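Local coordinates for uncharacterized protein LPG1670 (Legionella pneumophila subsp. pneumophila, PDB 5T2X), which is of unknown function, a mostly alpha-helical Legionella protein assigned to the uncharacterised DUF5630 family, at residues E15-I19 with K48-S53; L43-I47 with V95-F100; Y143-K147 with N182-L186. All blocks are in the same frame, centred on the assembly; numbering follows the deposited sequence.

Interaction 1 (E15-I19 with K48-S53); sequences ELKKI and KYTELS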
ATOM      1  N   GLU A  15     -28.485  14.723   6.496  1.00 77.14           N
ATOM      2  CA  GLU A  15     -27.305  14.315   5.741  1.00 82.24           C
ATOM      3  C   GLU A  15     -27.419  14.720   4.277  1.00 79.80           C
ATOM      4  O   GLU A  15     -26.461  15.239   3.692  1.00 65.86           O
ATOM      5  CB  GLU A  15     -27.105  12.805   5.862  1.00 86.87           C
ATOM      6  CG  GLU A  15     -25.940  12.263   5.057  1.00 86.49           C
ATOM      7  CD  GLU A  15     -26.096  10.789   4.741  1.00 93.89           C
ATOM      8  OE1 GLU A  15     -26.743  10.461   3.725  1.00 95.05           O
ATOM      9  OE2 GLU A  15     -25.580   9.958   5.517  1.00 94.24           O
ATOM     10  N   LEU A  16     -28.584  14.489   3.667  1.00 85.55           N
ATOM     11  CA  LEU A  16     -28.792  14.907   2.285  1.00 83.85           C
ATOM     12  C   LEU A  16     -28.780  16.423   2.152  1.00 72.87           C
ATOM     13  O   LEU A  16     -28.317  16.952   1.135  1.00 73.14           O
ATOM     14  CB  LEU A  16     -30.107  14.338   1.752  1.00 88.72           C
ATOM     15  CG  LEU A  16     -30.144  12.830   1.503  1.00 98.44           C
ATOM     16  CD1 LEU A  16     -31.539  12.389   1.093  1.00 98.96           C
ATOM     17  CD2 LEU A  16     -29.123  12.441   0.445  1.00100.38           C
ATOM     18  N   LYS A  17     -29.277  17.137   3.164  1.00 62.19           N
ATOM     19  CA  LYS A  17     -29.258  18.594   3.110  1.00 61.34           C
ATOM     20  C   LYS A  17     -27.843  19.133   3.285  1.00 50.33           C
ATOM     21  O   LYS A  17     -27.436  20.060   2.576  1.00 48.86           O
ATOM     22  CB  LYS A  17     -30.192  19.170   4.176  1.00 59.63           C
ATOM     23  CG  LYS A  17     -30.296  20.686   4.147  1.00 69.03           C
ATOM     24  CD  LYS A  17     -30.850  21.174   2.816  1.00 77.77           C
ATOM     25  CE  LYS A  17     -30.723  22.683   2.684  1.00 83.26           C
ATOM     26  NZ  LYS A  17     -31.376  23.394   3.817  1.00 87.39           N
ATOM     27  N   LYS A  18     -27.076  18.557   4.214  1.00 46.21           N
ATOM     28  CA  LYS A  18     -25.726  19.047   4.467  1.00 41.62           C
ATOM     29  C   LYS A  18     -24.804  18.817   3.277  1.00 46.27           C
ATOM     30  O   LYS A  18     -23.907  19.630   3.026  1.00 44.56           O
ATOM     31  CB  LYS A  18     -25.159  18.390   5.726  1.00 34.64           C
ATOM     32  CG  LYS A  18     -25.812  18.881   7.010  1.00 40.39           C
ATOM     33  CD  LYS A  18     -25.498  17.974   8.188  1.00 39.48           C
ATOM     34  CE  LYS A  18     -26.260  18.418   9.428  1.00 36.81           C
ATOM     35  NZ  LYS A  18     -26.087  17.469  10.562  1.00 53.21           N
ATOM     36  N   ILE A  19     -25.007  17.729   2.531  1.00 49.43           N
ATOM     37  CA  ILE A  19     -24.203  17.497   1.334  1.00 49.82           C
ATOM     38  C   ILE A  19     -24.533  18.531   0.264  1.00 41.95           C
ATOM     39  O   ILE A  19     -23.637  19.052  -0.411  1.00 40.51           O
ATOM     40  CB  ILE A  19     -24.408  16.060   0.820  1.00 53.86           C
ATOM     41  CG1 ILE A  19     -23.836  15.051   1.818  1.00 57.28           C
ATOM     42  CG2 ILE A  19     -23.761  15.876  -0.543  1.00 48.46           C
ATOM     43  CD1 ILE A  19     -23.947  13.611   1.366  1.00 58.42           C
ATOM     44  N   LYS A  48     -16.954  10.246   3.610  1.00 31.31           N
ATOM     45  CA  LYS A  48     -18.297   9.825   3.229  1.00 38.56           C
ATOM     46  C   LYS A  48     -18.927  10.786   2.228  1.00 44.80           C
ATOM     47  O   LYS A  48     -19.701  10.358   1.364  1.00 51.18           O
ATOM     48  CB  LYS A  48     -19.166   9.692   4.478  1.00 44.99           C
ATOM     49  CG  LYS A  48     -20.569   9.182   4.224  1.00 56.06           C
ATOM     50  CD  LYS A  48     -21.184   8.665   5.511  1.00 75.99           C
ATOM     51  CE  LYS A  48     -22.693   8.652   5.424  1.00 87.13           C
ATOM     52  NZ  LYS A  48     -23.210  10.032   5.227  1.00 95.78           N
ATOM     53  N   TYR A  49     -18.607  12.079   2.318  1.00 49.91           N
ATOM     54  CA  TYR A  49     -19.144  13.032   1.350  1.00 39.79           C
ATOM     55  C   TYR A  49     -18.531  12.824  -0.030  1.00 38.86           C
ATOM     56  O   TYR A  49     -19.230  12.932  -1.045  1.00 41.96           O
ATOM     57  CB  TYR A  49     -18.913  14.468   1.823  1.00 38.59           C
ATOM     58  CG  TYR A  49     -19.890  14.949   2.874  1.00 34.52           C
ATOM     59  CD1 TYR A  49     -20.763  14.068   3.502  1.00 37.22           C
ATOM     60  CD2 TYR A  49     -19.947  16.290   3.230  1.00 32.41           C
ATOM     61  CE1 TYR A  49     -21.657  14.509   4.464  1.00 36.98           C
ATOM     62  CE2 TYR A  49     -20.839  16.742   4.187  1.00 40.37           C
ATOM     63  CZ  TYR A  49     -21.690  15.848   4.800  1.00 44.33           C
ATOM     64  OH  TYR A  49     -22.577  16.296   5.752  1.00 47.29           O
ATOM     65  N   THR A  50     -17.230  12.527  -0.090  1.00 37.50           N
ATOM     66  CA  THR A  50     -16.588  12.296  -1.380  1.00 39.84           C
ATOM     67  C   THR A  50     -17.130  11.047  -2.062  1.00 47.11           C
ATOM     68  O   THR A  50     -17.092  10.949  -3.294  1.00 51.81           O
ATOM     69  CB  THR A  50     -15.070  12.185  -1.212  1.00 38.32           C
ATOM     70  OG1 THR A  50     -14.754  11.044  -0.404  1.00 42.62           O
ATOM     71  CG2 THR A  50     -14.511  13.439  -0.555  1.00 37.43           C
ATOM     72  N   GLU A  51     -17.641  10.086  -1.289  1.00 41.32           N
ATOM     73  CA  GLU A  51     -18.198   8.877  -1.885  1.00 50.80           C
ATOM     74  C   GLU A  51     -19.621   9.085  -2.382  1.00 50.54           C
ATOM     75  O   GLU A  51     -20.033   8.444  -3.355  1.00 57.38           O
ATOM     76  CB  GLU A  51     -18.162   7.727  -0.876  1.00 37.52           C
ATOM     77  CG  GLU A  51     -16.762   7.308  -0.459  1.00 48.47           C
ATOM     78  CD  GLU A  51     -16.766   6.159   0.532  1.00 55.11           C
ATOM     79  OE1 GLU A  51     -17.848   5.835   1.065  1.00 59.12           O
ATOM     80  OE2 GLU A  51     -15.687   5.581   0.776  1.00 53.92           O
ATOM     81  N   LEU A  52     -20.379   9.973  -1.742  1.00 45.15           N
ATOM     82  CA  LEU A  52     -21.779  10.185  -2.085  1.00 49.76           C
ATOM     83  C   LEU A  52     -21.993  11.292  -3.107  1.00 55.77           C
ATOM     84  O   LEU A  52     -23.110  11.428  -3.619  1.00 68.50           O
ATOM     85  CB  LEU A  52     -22.588  10.509  -0.824  1.00 38.21           C
ATOM     86  CG  LEU A  52     -22.731   9.395   0.212  1.00 48.20           C
ATOM     87  CD1 LEU A  52     -23.529   9.886   1.411  1.00 47.53           C
ATOM     88  CD2 LEU A  52     -23.386   8.171  -0.411  1.00 37.88           C
ATOM     89  N   SER A  53     -20.965  12.078  -3.422  1.00 47.74           N
ATOM     90  CA  SER A  53     -21.129  13.254  -4.267  1.00 44.99           C
ATOM     91  C   SER A  53     -19.968  13.355  -5.241  1.00 50.79           C
ATOM     92  O   SER A  53     -18.810  13.440  -4.823  1.00 59.93           O
ATOM     93  CB  SER A  53     -21.220  14.525  -3.421  1.00 45.63           C
ATOM     94  OG  SER A  53     -21.198  15.683  -4.238  1.00 47.46           O
TER

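Interaction 2 (L43-I47 with V95-F100); sequences LTTLI and VKGIYF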
ATOM      1  N   LEU A  43     -12.895  13.412   9.618  1.00 30.04           N
ATOM      2  CA  LEU A  43     -12.426  12.639   8.474  1.00 31.60           C
ATOM      3  C   LEU A  43     -13.462  11.617   8.021  1.00 39.38           C
ATOM      4  O   LEU A  43     -13.579  11.347   6.820  1.00 50.24           O
ATOM      5  CB  LEU A  43     -11.100  11.951   8.809  1.00 30.44           C
ATOM      6  CG  LEU A  43     -10.403  11.226   7.656  1.00 33.53           C
ATOM      7  CD1 LEU A  43     -10.279  12.135   6.444  1.00 34.54           C
ATOM      8  CD2 LEU A  43      -9.034  10.731   8.092  1.00 27.86           C
ATOM      9  N   THR A  44     -14.225  11.046   8.957  1.00 36.29           N
ATOM     10  CA  THR A  44     -15.255  10.080   8.585  1.00 42.43           C
ATOM     11  C   THR A  44     -16.305  10.721   7.687  1.00 37.47           C
ATOM     12  O   THR A  44     -16.687  10.157   6.655  1.00 38.92           O
ATOM     13  CB  THR A  44     -15.909   9.492   9.835  1.00 43.81           C
ATOM     14  OG1 THR A  44     -14.927   8.792  10.611  1.00 52.24           O
ATOM     15  CG2 THR A  44     -17.023   8.525   9.444  1.00 33.62           C
ATOM     16  N   THR A  45     -16.775  11.913   8.060  1.00 33.23           N
ATOM     17  CA  THR A  45     -17.811  12.575   7.276  1.00 32.97           C
ATOM     18  C   THR A  45     -17.253  13.115   5.964  1.00 36.95           C
ATOM     19  O   THR A  45     -17.926  13.055   4.927  1.00 38.37           O
ATOM     20  CB  THR A  45     -18.446  13.697   8.096  1.00 42.30           C
ATOM     21  OG1 THR A  45     -18.882  13.176   9.358  1.00 42.05           O
ATOM     22  CG2 THR A  45     -19.640  14.287   7.363  1.00 40.68           C
ATOM     23  N   LEU A  46     -16.025  13.642   5.990  1.00 29.50           N
ATOM     24  CA  LEU A  46     -15.402  14.142   4.767  1.00 32.17           C
ATOM     25  C   LEU A  46     -15.284  13.040   3.722  1.00 37.92           C
ATOM     26  O   LEU A  46     -15.667  13.223   2.560  1.00 36.02           O
ATOM     27  CB  LEU A  46     -14.027  14.733   5.080  1.00 32.50           C
ATOM     28  CG  LEU A  46     -13.149  15.078   3.871  1.00 38.51           C
ATOM     29  CD1 LEU A  46     -13.776  16.185   3.033  1.00 31.52           C
ATOM     30  CD2 LEU A  46     -11.744  15.464   4.308  1.00 36.87           C
ATOM     31  N   ILE A  47     -14.753  11.882   4.120  1.00 33.70           N
ATOM     32  CA  ILE A  47     -14.611  10.768   3.187  1.00 38.54           C
ATOM     33  C   ILE A  47     -15.978  10.302   2.703  1.00 41.35           C
ATOM     34  O   ILE A  47     -16.167  10.004   1.517  1.00 46.90           O
ATOM     35  CB  ILE A  47     -13.816   9.624   3.844  1.00 32.66           C
ATOM     36  CG1 ILE A  47     -12.376  10.067   4.105  1.00 35.04           C
ATOM     37  CG2 ILE A  47     -13.851   8.378   2.975  1.00 29.54           C
ATOM     38  CD1 ILE A  47     -11.524   9.009   4.760  1.00 34.72           C
ATOM     39  N   VAL A  95      -4.412   9.315   2.803  1.00 35.67           N
ATOM     40  CA  VAL A  95      -5.223   9.537   3.997  1.00 31.50           C
ATOM     41  C   VAL A  95      -6.387   8.556   4.047  1.00 30.68           C
ATOM     42  O   VAL A  95      -6.665   7.950   5.090  1.00 31.75           O
ATOM     43  CB  VAL A  95      -5.709  10.996   4.049  1.00 31.50           C
ATOM     44  CG1 VAL A  95      -6.716  11.179   5.172  1.00 22.51           C
ATOM     45  CG2 VAL A  95      -4.531  11.937   4.234  1.00 23.18           C
ATOM     46  N   LYS A  96      -7.092   8.386   2.925  1.00 25.93           N
ATOM     47  CA  LYS A  96      -8.197   7.432   2.891  1.00 31.45           C
ATOM     48  C   LYS A  96      -7.706   6.016   3.156  1.00 33.70           C
ATOM     49  O   LYS A  96      -8.362   5.246   3.867  1.00 35.57           O
ATOM     50  CB  LYS A  96      -8.919   7.498   1.547  1.00 31.17           C
ATOM     51  CG  LYS A  96      -9.648   8.799   1.273  1.00 27.08           C
ATOM     52  CD  LYS A  96     -10.265   8.767  -0.115  1.00 31.65           C
ATOM     53  CE  LYS A  96     -10.889  10.097  -0.488  1.00 32.17           C
ATOM     54  NZ  LYS A  96     -11.382  10.080  -1.893  1.00 34.22           N
ATOM     55  N   GLY A  97      -6.551   5.655   2.592  1.00 33.14           N
ATOM     56  CA  GLY A  97      -6.012   4.324   2.821  1.00 25.65           C
ATOM     57  C   GLY A  97      -5.671   4.076   4.277  1.00 31.86           C
ATOM     58  O   GLY A  97      -5.925   2.992   4.808  1.00 36.52           O
ATOM     59  N   ILE A  98      -5.093   5.078   4.942  1.00 37.31           N
ATOM     60  CA  ILE A  98      -4.787   4.947   6.363  1.00 32.48           C
ATOM     61  C   ILE A  98      -6.069   4.874   7.181  1.00 35.43           C
ATOM     62  O   ILE A  98      -6.183   4.069   8.114  1.00 30.36           O
ATOM     63  CB  ILE A  98      -3.887   6.108   6.823  1.00 32.76           C
ATOM     64  CG1 ILE A  98      -2.506   6.003   6.178  1.00 37.94           C
ATOM     65  CG2 ILE A  98      -3.771   6.134   8.342  1.00 30.21           C
ATOM     66  CD1 ILE A  98      -1.667   7.253   6.345  1.00 43.89           C
ATOM     67  N   TYR A  99      -7.057   5.707   6.843  1.00 28.40           N
ATOM     68  CA  TYR A  99      -8.305   5.725   7.598  1.00 25.45           C
ATOM     69  C   TYR A  99      -9.040   4.394   7.480  1.00 30.35           C
ATOM     70  O   TYR A  99      -9.445   3.804   8.489  1.00 35.18           O
ATOM     71  CB  TYR A  99      -9.195   6.873   7.120  1.00 27.82           C
ATOM     72  CG  TYR A  99     -10.609   6.793   7.648  1.00 30.16           C
ATOM     73  CD1 TYR A  99     -10.924   7.254   8.920  1.00 28.86           C
ATOM     74  CD2 TYR A  99     -11.630   6.247   6.877  1.00 29.86           C
ATOM     75  CE1 TYR A  99     -12.216   7.175   9.410  1.00 28.65           C
ATOM     76  CE2 TYR A  99     -12.922   6.165   7.357  1.00 33.60           C
ATOM     77  CZ  TYR A  99     -13.210   6.630   8.623  1.00 32.35           C
ATOM     78  OH  TYR A  99     -14.496   6.549   9.101  1.00 38.65           O
ATOM     79  N   PHE A 100      -9.227   3.911   6.251  1.00 31.96           N
ATOM     80  CA  PHE A 100      -9.940   2.653   6.053  1.00 26.30           C
ATOM     81  C   PHE A 100      -9.204   1.485   6.695  1.00 31.90           C
ATOM     82  O   PHE A 100      -9.841   0.548   7.190  1.00 37.69           O
ATOM     83  CB  PHE A 100     -10.154   2.397   4.561  1.00 27.95           C
ATOM     84  CG  PHE A 100     -11.214   3.264   3.941  1.00 35.22           C
ATOM     85  CD1 PHE A 100     -12.393   3.530   4.618  1.00 32.95           C
ATOM     86  CD2 PHE A 100     -11.030   3.817   2.684  1.00 35.63           C
ATOM     87  CE1 PHE A 100     -13.371   4.326   4.050  1.00 33.77           C
ATOM     88  CE2 PHE A 100     -12.003   4.617   2.111  1.00 33.59           C
ATOM     89  CZ  PHE A 100     -13.176   4.871   2.795  1.00 33.66           C
TER

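Interaction 3 (Y143-K147 with N182-L186); sequences YEKYK and NLAIL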
ATOM      1  N   TYR A 143      -3.191 -15.767   1.587  1.00 27.13           N
ATOM      2  CA  TYR A 143      -2.212 -16.839   1.742  1.00 32.17           C
ATOM      3  C   TYR A 143      -2.710 -17.905   2.707  1.00 30.56           C
ATOM      4  O   TYR A 143      -2.531 -19.104   2.461  1.00 38.37           O
ATOM      5  CB  TYR A 143      -0.873 -16.276   2.215  1.00 29.15           C
ATOM      6  CG  TYR A 143       0.172 -17.346   2.436  1.00 34.80           C
ATOM      7  CD1 TYR A 143       0.804 -17.957   1.361  1.00 31.87           C
ATOM      8  CD2 TYR A 143       0.521 -17.752   3.718  1.00 28.72           C
ATOM      9  CE1 TYR A 143       1.756 -18.939   1.554  1.00 31.30           C
ATOM     10  CE2 TYR A 143       1.476 -18.733   3.922  1.00 32.66           C
ATOM     11  CZ  TYR A 143       2.090 -19.323   2.837  1.00 35.39           C
ATOM     12  OH  TYR A 143       3.040 -20.299   3.028  1.00 42.10           O
ATOM     13  N   GLU A 144      -3.331 -17.491   3.814  1.00 30.65           N
ATOM     14  CA  GLU A 144      -3.880 -18.463   4.753  1.00 35.49           C
ATOM     15  C   GLU A 144      -5.038 -19.234   4.131  1.00 32.51           C
ATOM     16  O   GLU A 144      -5.217 -20.424   4.413  1.00 40.00           O
ATOM     17  CB  GLU A 144      -4.320 -17.763   6.038  1.00 24.18           C
ATOM     18  CG  GLU A 144      -3.177 -17.127   6.818  1.00 34.37           C
ATOM     19  CD  GLU A 144      -2.142 -18.140   7.281  1.00 55.62           C
ATOM     20  OE1 GLU A 144      -2.515 -19.304   7.545  1.00 52.18           O
ATOM     21  OE2 GLU A 144      -0.952 -17.774   7.377  1.00 61.55           O
ATOM     22  N   LYS A 145      -5.834 -18.573   3.286  1.00 27.05           N
ATOM     23  CA  LYS A 145      -6.861 -19.279   2.526  1.00 29.25           C
ATOM     24  C   LYS A 145      -6.231 -20.316   1.604  1.00 31.96           C
ATOM     25  O   LYS A 145      -6.698 -21.457   1.517  1.00 31.82           O
ATOM     26  CB  LYS A 145      -7.695 -18.285   1.715  1.00 28.85           C
ATOM     27  CG  LYS A 145      -8.543 -17.338   2.544  1.00 32.97           C
ATOM     28  CD  LYS A 145      -9.883 -17.953   2.884  1.00 41.69           C
ATOM     29  CE  LYS A 145     -10.742 -16.994   3.689  1.00 48.53           C
ATOM     30  NZ  LYS A 145     -12.062 -17.590   4.035  1.00 55.15           N
ATOM     31  N   TYR A 146      -5.165 -19.927   0.904  1.00 28.73           N
ATOM     32  CA  TYR A 146      -4.465 -20.862   0.031  1.00 30.23           C
ATOM     33  C   TYR A 146      -3.820 -21.983   0.834  1.00 40.23           C
ATOM     34  O   TYR A 146      -3.847 -23.149   0.421  1.00 35.33           O
ATOM     35  CB  TYR A 146      -3.420 -20.109  -0.795  1.00 28.00           C
ATOM     36  CG  TYR A 146      -2.489 -20.992  -1.594  1.00 26.98           C
ATOM     37  CD1 TYR A 146      -2.977 -21.837  -2.581  1.00 26.41           C
ATOM     38  CD2 TYR A 146      -1.118 -20.960  -1.378  1.00 29.46           C
ATOM     39  CE1 TYR A 146      -2.127 -22.639  -3.319  1.00 27.98           C
ATOM     40  CE2 TYR A 146      -0.260 -21.756  -2.110  1.00 28.93           C
ATOM     41  CZ  TYR A 146      -0.770 -22.593  -3.080  1.00 31.97           C
ATOM     42  OH  TYR A 146       0.079 -23.386  -3.811  1.00 27.75           O
ATOM     43  N   LYS A 147      -3.255 -21.652   1.996  1.00 41.84           N
ATOM     44  CA  LYS A 147      -2.564 -22.651   2.805  1.00 39.61           C
ATOM     45  C   LYS A 147      -3.517 -23.717   3.333  1.00 39.28           C
ATOM     46  O   LYS A 147      -3.123 -24.880   3.470  1.00 38.98           O
ATOM     47  CB  LYS A 147      -1.836 -21.966   3.961  1.00 35.71           C
ATOM     48  CG  LYS A 147      -0.972 -22.888   4.803  1.00 46.11           C
ATOM     49  CD  LYS A 147      -0.274 -22.111   5.909  1.00 58.09           C
ATOM     50  CE  LYS A 147       0.607 -23.013   6.755  1.00 61.95           C
ATOM     51  NZ  LYS A 147       1.259 -22.259   7.861  1.00 68.45           N
ATOM     52  N   ASN A 182       6.870 -17.549   0.585  1.00 36.90           N
ATOM     53  CA  ASN A 182       5.797 -18.289   1.239  1.00 37.22           C
ATOM     54  C   ASN A 182       5.064 -19.201   0.264  1.00 38.39           C
ATOM     55  O   ASN A 182       4.585 -20.269   0.660  1.00 44.83           O
ATOM     56  CB  ASN A 182       4.821 -17.317   1.899  1.00 33.28           C
ATOM     57  CG  ASN A 182       5.450 -16.550   3.044  1.00 43.58           C
ATOM     58  OD1 ASN A 182       6.649 -16.667   3.299  1.00 56.58           O
ATOM     59  ND2 ASN A 182       4.644 -15.755   3.738  1.00 52.53           N
ATOM     60  N   LEU A 183       4.963 -18.802  -1.006  1.00 33.81           N
ATOM     61  CA  LEU A 183       4.345 -19.674  -1.998  1.00 32.14           C
ATOM     62  C   LEU A 183       5.273 -20.817  -2.390  1.00 36.75           C
ATOM     63  O   LEU A 183       4.800 -21.916  -2.705  1.00 36.41           O
ATOM     64  CB  LEU A 183       3.935 -18.866  -3.230  1.00 31.18           C
ATOM     65  CG  LEU A 183       2.761 -17.900  -3.044  1.00 34.40           C
ATOM     66  CD1 LEU A 183       2.510 -17.097  -4.309  1.00 28.82           C
ATOM     67  CD2 LEU A 183       1.504 -18.654  -2.638  1.00 30.56           C
ATOM     68  N   ALA A 184       6.588 -20.584  -2.369  1.00 39.07           N
ATOM     69  CA  ALA A 184       7.536 -21.649  -2.676  1.00 43.61           C
ATOM     70  C   ALA A 184       7.522 -22.739  -1.614  1.00 41.48           C
ATOM     71  O   ALA A 184       7.775 -23.909  -1.925  1.00 45.63           O
ATOM     72  CB  ALA A 184       8.944 -21.074  -2.822  1.00 39.41           C
ATOM     73  N   ILE A 185       7.232 -22.379  -0.361  1.00 43.67           N
ATOM     74  CA  ILE A 185       7.188 -23.366   0.714  1.00 49.76           C
ATOM     75  C   ILE A 185       6.088 -24.388   0.457  1.00 44.12           C
ATOM     76  O   ILE A 185       6.264 -25.588   0.701  1.00 48.54           O
ATOM     77  CB  ILE A 185       7.004 -22.663   2.074  1.00 54.48           C
ATOM     78  CG1 ILE A 185       8.198 -21.754   2.371  1.00 65.73           C
ATOM     79  CG2 ILE A 185       6.819 -23.681   3.188  1.00 56.55           C
ATOM     80  CD1 ILE A 185       9.527 -22.477   2.388  1.00 68.75           C
ATOM     81  N   LEU A 186       4.943 -23.935  -0.046  1.00 44.15           N
ATOM     82  CA  LEU A 186       3.800 -24.803  -0.290  1.00 43.26           C
ATOM     83  C   LEU A 186       3.775 -25.376  -1.702  1.00 45.85           C
ATOM     84  O   LEU A 186       2.837 -26.106  -2.041  1.00 55.37           O
ATOM     85  CB  LEU A 186       2.496 -24.041  -0.027  1.00 34.30           C
ATOM     86  CG  LEU A 186       2.357 -23.405   1.358  1.00 42.55           C
ATOM     87  CD1 LEU A 186       1.061 -22.616   1.463  1.00 46.62           C
ATOM     88  CD2 LEU A 186       2.436 -24.466   2.447  1.00 42.72           C
TER
HETATM   89  O   HOH W   1       2.534 -22.512  -4.148  1.00 29.28           O

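Interaction 1 (E15-I19 with K48-S53)
Ile19 of helix 15-27 lies against Tyr49 of helix 43-52, and the rest of the contact is arranged round that pair. The short segments pass at close to a right angle (84°), their axes 11.4 Å apart. From CB the Ile19 side chain forks. CG1, set anti to the carbonyl carbon (chi1 -67°), comes down over one face of the Tyr49 ring, 3.7 Å from its centroid and displaced toward the CD1-CE1 side of the ring, a CH-pi contact. CD1 continues past the ring and reaches Leu52, its closest approach being 3.7 Å to Leu52 CD1; the two side chains cross at about a right angle. The other branch, CG2, meets the CB of Ser53, 4.1 Å away, where helix 43-52 ends. CG1 and CD1 thus both lie on Tyr49, CD1 is shared with Leu52, and CG2 goes to Ser53.

Tyr49 also reaches back to the preceding residue, its OH lying 3.3 Å from Lys18 CB. On the solvent-facing margin Glu15 and Lys48 form a salt bridge. The lysine chain runs extended and then bends at its last torsion, which turns NZ in toward OE2. The modelled separation of Lys48 NZ from Glu15 OE2, 2.4 Å, is too short to be taken literally, so the pairing is clearer than its length.

Ser53 adds a polar note on the buried side: its OG is bonded to the backbone N of Ile56, capping helix 54-60, and also to Glu23 further along helix 15-27. The contact is a near-perpendicular packing of one helix on the next but one in an all-helical chain, with the ion pair on its solvent side.

Interaction 2 (L43-I47 with V95-F100)
Where Ile47 faces Tyr99, the helical segments 43-47 and 95-100 run with their N-to-C directions 121° apart and their axes 11.3 Å from each other at the closest point. Ile47 is the apolar centre. Its CD1 lies obliquely against the Tyr99 ring, 3.5 Å from Tyr99 CD2, and also touches the CG methylene of Lys96, while its CG2 branch goes to Phe100, with CZ at 3.6 Å. One isoleucine therefore divides its two arms among three residues of helix 91-111.

A turn earlier, Leu43 and Tyr99 lie alongside each other, pointing opposite ways, and Leu43 CD2 touches both Val95 CG1 (3.8 Å) and Tyr99 CB. The tyrosine, with CG anti to the backbone N (chi1 168°), extends across to helix 43-52 so that its hydroxyl ends beside Thr44. There Thr44 OG1 and Tyr99 OH are hydrogen-bonded at 2.7 Å, either being able to donate, and the threonine methyl CG2 packs against the same phenol oxygen. Within helix 91-111, CE1 of Phe100 lies at the edge of the Tyr99 ring, in its plane.

Other helices flank the contact: Leu43 and Val95 also touch Phe76 and Leu73 of helix 66-76, and Phe100 meets Phe122 of helix 117-128. Lys96 contributes only methylene carbon to Ile47, its NZ having a long, weak ion pair with Glu61. Cohesion here consequently rests on hydrocarbon packing, with a single hydroxyl pair fixing the far end of Tyr99 where Thr44 borders solvent.

Interaction 3 (Y143-K147 with N182-L186)
Tyr143 and Tyr146, at the C-terminal end of helix 132-147, pack against helix 169-185 near its own C-terminal end in a surface contact. Paired neighbours Tyr143 with Leu183 and Lys147 with Leu186 show that the segments run the same way. Tyr143, its CG anti to the backbone N (chi1 178°), reaches across and donates from OH to the backbone O of Asn182 at 2.8 Å. The donor approaches at 119° to the C=O bond but 40° out of the carbonyl plane, and so not on a lone pair. Leu186 N makes a weak bond to Leu183 O, and Asn182 O is engaged by the tyrosine.

Asn182 crosses Tyr143 at about a right angle: its CB is 3.5 Å from CE1, and ND2 lies further off over one face of the ring. Helix 153-167 comes between the two helices in sequence and touches Tyr143, Tyr146 and Leu183 from beside them. Such side-by-side packing of every second helix recalls alpha-solenoid proteins.

Leu186 places CD1 between the two tyrosine side chains, 3.4 Å from Tyr143 OH and 3.9 Å from Tyr146 CE2, and against the CB and CG of Lys147. Leu183 CD2 meets Tyr146 CE2 at 3.6 Å. At the tip of that ring a water joins Tyr146 OH, 2.6 Å away, to Leu183 O, to which the water donates.

Interactions 1 and 2 share helix 43-52 and lie on the same side of the chain's centre, with their centres 14 Å apart. Their segments alternate along the chain: helix 43-52 meets helix 15-27 through its C-terminal part and helix 91-111 through its N-terminal part. The two contacts touch directly, Glu51 OE2 lying 3.3 Å from Phe100 CZ, so this helix links the N-terminal helix to the middle of the chain. Interaction 3 follows later in sequence, between helices 132-147 and 169-185, with its centre 32 Å from that of interaction 2 and 42 Å from that of interaction 1. Interactions 1 and 2 form one packed region; interaction 3 lies across the chain's centre from interaction 2.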